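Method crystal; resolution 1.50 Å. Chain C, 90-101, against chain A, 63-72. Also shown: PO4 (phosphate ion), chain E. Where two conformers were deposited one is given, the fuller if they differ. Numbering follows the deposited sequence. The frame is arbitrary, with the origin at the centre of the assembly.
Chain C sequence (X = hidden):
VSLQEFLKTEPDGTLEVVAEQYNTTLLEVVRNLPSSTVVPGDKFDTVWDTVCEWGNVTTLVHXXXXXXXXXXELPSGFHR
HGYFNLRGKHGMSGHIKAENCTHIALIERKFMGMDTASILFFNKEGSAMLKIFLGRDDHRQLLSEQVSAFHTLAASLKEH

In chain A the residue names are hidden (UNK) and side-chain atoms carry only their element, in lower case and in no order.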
# COMPACT_ATOMS: atom_id res chain seq x y z
N HIS C 90 5.00 -4.14 15.07
CA HIS C 90 6.00 -3.09 14.85
C HIS C 90 5.84 -2.28 13.56
O HIS C 90 6.81 -2.14 12.81
CB HIS C 90 7.41 -3.70 14.93
CG HIS C 90 7.73 -4.72 13.88
ND1 HIS C 90 7.66 -4.45 12.53
CD2 HIS C 90 8.15 -6.00 13.98
CE1 HIS C 90 8.01 -5.53 11.85
NE2 HIS C 90 8.31 -6.48 12.71
N GLY C 91 4.66 -1.74 13.32
CA GLY C 91 4.51 -0.80 12.22
C GLY C 91 3.36 -1.05 11.25
O GLY C 91 2.47 -0.20 11.10
N MET C 92 3.37 -2.20 10.59
CA MET C 92 2.41 -2.48 9.54
C MET C 92 1.15 -3.13 10.10
O MET C 92 1.23 -4.03 10.93
CB MET C 92 3.03 -3.41 8.50
CG MET C 92 2.09 -4.45 7.99
SD MET C 92 3.04 -5.55 6.95
CE MET C 92 2.28 -5.08 5.41
N SER C 93 0.00 -2.66 9.62
CA SER C 93 -1.27 -3.28 9.89
C SER C 93 -2.16 -3.03 8.68
O SER C 93 -1.69 -2.61 7.62
CB SER C 93 -1.87 -2.75 11.20
OG SER C 93 -2.98 -3.52 11.58
N GLY C 94 -3.45 -3.30 8.84
CA GLY C 94 -4.44 -3.03 7.83
C GLY C 94 -5.38 -4.20 7.63
O GLY C 94 -5.57 -4.99 8.55
N HIS C 95 -5.98 -4.31 6.45
CA HIS C 95 -6.90 -5.39 6.16
C HIS C 95 -6.77 -5.83 4.72
O HIS C 95 -6.38 -5.05 3.85
CB HIS C 95 -8.36 -4.99 6.45
CG HIS C 95 -9.05 -4.31 5.29
ND1 HIS C 95 -9.48 -3.00 5.36
CD2 HIS C 95 -9.37 -4.74 4.04
CE1 HIS C 95 -10.04 -2.66 4.22
NE2 HIS C 95 -9.97 -3.69 3.40
N ILE C 96 -7.14 -7.08 4.47
CA ILE C 96 -7.11 -7.70 3.14
C ILE C 96 -8.46 -8.34 2.89
O ILE C 96 -8.97 -9.07 3.75
CB ILE C 96 -6.01 -8.77 3.03
CG1 ILE C 96 -4.63 -8.15 3.29
CG2 ILE C 96 -6.05 -9.45 1.65
CD1 ILE C 96 -3.54 -9.19 3.46
N LYS C 97 -9.03 -8.10 1.71
CA LYS C 97 -10.24 -8.81 1.30
C LYS C 97 -9.81 -10.20 0.83
O LYS C 97 -9.74 -10.51 -0.36
CB LYS C 97 -10.98 -8.04 0.21
CG LYS C 97 -11.56 -6.72 0.69
CD LYS C 97 -12.28 -5.97 -0.43
CE LYS C 97 -12.71 -4.59 0.06
NZ LYS C 97 -13.22 -3.75 -1.07
N ALA C 98 -9.51 -11.06 1.81
CA ALA C 98 -8.89 -12.34 1.49
C ALA C 98 -9.81 -13.28 0.73
O ALA C 98 -9.32 -14.16 0.02
CB ALA C 98 -8.41 -13.03 2.77
N GLU C 99 -11.13 -13.14 0.86
CA GLU C 99 -11.98 -13.99 0.03
C GLU C 99 -11.98 -13.56 -1.43
O GLU C 99 -12.50 -14.31 -2.27
CB GLU C 99 -13.41 -13.98 0.56
CG GLU C 99 -13.50 -14.23 2.04
CD GLU C 99 -12.78 -15.50 2.47
OE1 GLU C 99 -12.92 -16.54 1.78
OE2 GLU C 99 -12.08 -15.46 3.50
N ASN C 100 -11.41 -12.40 -1.75
CA ASN C 100 -11.21 -12.00 -3.13
C ASN C 100 -9.89 -12.52 -3.68
O ASN C 100 -9.62 -12.35 -4.87
CB ASN C 100 -11.27 -10.48 -3.27
CG ASN C 100 -12.69 -9.96 -3.51
OD1 ASN C 100 -13.54 -10.67 -4.03
ND2 ASN C 100 -12.91 -8.70 -3.17
N CYS C 101 -9.11 -13.20 -2.84
CA CYS C 101 -7.89 -13.88 -3.30
C CYS C 101 -8.28 -15.24 -3.85
O CYS C 101 -8.67 -16.14 -3.09
CB CYS C 101 -6.90 -14.02 -2.15
SG CYS C 101 -5.39 -14.89 -2.71
N UNK A 63 -6.32 0.07 -1.97
CA UNK A 63 -6.66 -0.51 -3.26
C UNK A 63 -8.02 -1.18 -3.16
O UNK A 63 -8.68 -1.16 -2.11
o UNK A 63 -5.78 -2.76 -3.03
c UNK A 63 -4.21 -1.00 -3.47
c UNK A 63 -5.60 -1.52 -3.73
N UNK A 64 -8.45 -1.79 -4.27
CA UNK A 64 -9.75 -2.44 -4.29
C UNK A 64 -9.82 -3.55 -3.26
O UNK A 64 -10.88 -3.79 -2.68
c UNK A 64 -10.04 -3.01 -5.68
N UNK A 65 -8.70 -4.22 -2.99
CA UNK A 65 -8.75 -5.41 -2.15
C UNK A 65 -7.88 -5.36 -0.91
O UNK A 65 -7.97 -6.28 -0.09
c UNK A 65 -9.54 -7.11 -3.84
c UNK A 65 -8.37 -6.64 -2.99
o UNK A 65 -9.31 -7.52 -4.99
o UNK A 65 -10.69 -7.05 -3.35
N UNK A 66 -7.06 -4.33 -0.72
CA UNK A 66 -6.12 -4.26 0.39
C UNK A 66 -6.10 -2.83 0.92
O UNK A 66 -6.18 -1.87 0.14
c UNK A 66 -4.67 -6.17 -0.42
c UNK A 66 -3.66 -4.39 1.03
c UNK A 66 -4.70 -4.69 -0.04
N UNK A 67 -5.98 -2.69 2.24
CA UNK A 67 -5.57 -1.45 2.88
C UNK A 67 -4.37 -1.82 3.73
O UNK A 67 -4.46 -2.70 4.59
c UNK A 67 -6.67 -0.83 3.75
c UNK A 67 -6.09 0.34 4.53
c UNK A 67 -7.85 -0.39 2.88
c UNK A 67 -8.75 0.63 3.57
N UNK A 68 -3.24 -1.18 3.48
CA UNK A 68 -2.09 -1.34 4.34
C UNK A 68 -1.83 -0.01 5.01
O UNK A 68 -1.92 1.05 4.38
c UNK A 68 0.59 -3.68 2.80
c UNK A 68 -1.38 -4.17 4.24
c UNK A 68 -0.85 -1.80 3.57
c UNK A 68 -0.83 -3.27 3.15
N UNK A 69 -1.54 -0.06 6.30
CA UNK A 69 -1.23 1.16 7.02
C UNK A 69 0.04 0.95 7.81
O UNK A 69 0.27 -0.12 8.37
c UNK A 69 -3.03 0.53 8.73
o UNK A 69 -5.42 0.66 8.53
c UNK A 69 -4.41 0.97 9.21
o UNK A 69 -4.48 1.65 10.26
c UNK A 69 -2.36 1.61 7.94
N UNK A 70 0.86 1.98 7.83
CA UNK A 70 2.15 1.93 8.52
C UNK A 70 2.18 3.03 9.57
O UNK A 70 2.04 4.21 9.24
c UNK A 70 3.33 2.11 7.57
c UNK A 70 6.45 3.57 9.17
c UNK A 70 4.65 2.22 8.29
c UNK A 70 7.09 2.43 9.61
c UNK A 70 6.52 1.19 9.40
c UNK A 70 5.24 3.46 8.51
c UNK A 70 5.31 1.09 8.74
N UNK A 71 2.37 2.64 10.82
CA UNK A 71 2.48 3.57 11.93
C UNK A 71 3.95 3.74 12.27
O UNK A 71 4.64 2.75 12.57
c UNK A 71 1.68 3.07 13.13
o UNK A 71 1.81 3.94 14.24
N UNK A 72 4.43 4.97 12.21
CA UNK A 72 5.82 5.27 12.50
C UNK A 72 6.20 6.58 11.85
O UNK A 72 5.38 7.26 11.24
P PO4 E . -0.24 5.87 15.87
O1 PO4 E . 0.44 6.26 14.56
O2 PO4 E . -0.12 4.38 16.07
O3 PO4 E . 0.42 6.60 17.02
O4 PO4 E . -1.70 6.24 15.83
O HOH W 1 -7.70 -0.87 7.28

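Position 63 carries one carbon bearing an oxygen and a carbon, a beta-branched hydroxyl out of reach of chain C: Thr A63. Thr A63 OG1 accepts hydrogen bonds from the backbone N atoms of positions 65 and 66, tying down the turn before the strand.

Position 64 has a single side-chain carbon, 5.6 Å from the nearest chain C atom, so it is Ala A64. A small methyl suits this exposed site, where the carbonyl makes the contact: Lys C97 NZ donates to Ala A64 O at 2.8 Å.

Position 65 has two carbons, the second bearing two oxygens, one of which meets the Asn C100 amide: Asp A65. A carboxylate suits a site facing a donor, and Asn C100 ND2 hydrogen-bonds to Asp A65 OD1 at 2.8 Å. The backbone joins in as Lys C97 N donates to Asp A65 O (2.8 Å).

Position 66 has one carbon forking into two, and one of these packs on Ile C96: Val A66. Val A66 CG2 meets Ile C96 CG2 at 4.1 Å, an apolar pairing on a buried face.

Position 67 has four carbons, forked at the first with one arm two carbons long, lying against the His C95 ring: Ile A67. Its CB sits over one ring face, a CH-pi contact.

Position 68 also has four carbons, but forks at the second and touches the Met C92 methyl: Leu A68. Leu A68 CD1 reaches Met C92 CE at 3.4 Å, an apolar match. Opposite lies Gly C94, where a CB would fall 2.0 Å from Ile A67 O.

Position 69 has three carbons, the third bearing two oxygens, and its chain runs beside Ser C93: Glu A69. The partly exposed carboxylate suits solvent: a water donates to Glu A69 OE1 (3.0 Å) and has a weak link to His C95 ND1 (3.4 Å).

Position 70 has one carbon and a six-carbon ring without oxygen, buried and oblique to Gly C91 and Met C92: Phe A70. At Gly C91 a CB would come 2.9 Å from Phe A70 CE1.

Position 71 has one carbon and one oxygen: Ser A71. A short polar side chain suits this exposed site, where Ser A71 OG lies 2.7 Å from PO4 O2.

Position 72 has no side-chain atoms: Gly A72. Its backbone angles require glycine where the chain turns a corner.

The contact is an antiparallel beta pairing of two copies of one protein. Reciprocal backbone bonds link Ser C93 with Glu A69 and His C95 with Ile A67. Apolar side chains pack on the face of Met C92 and Leu A68. Beyond the strand, Lys C97 and Asn C100 secure the end at Asp A65.

Chain A, residues 63-72: TADVILEFSG
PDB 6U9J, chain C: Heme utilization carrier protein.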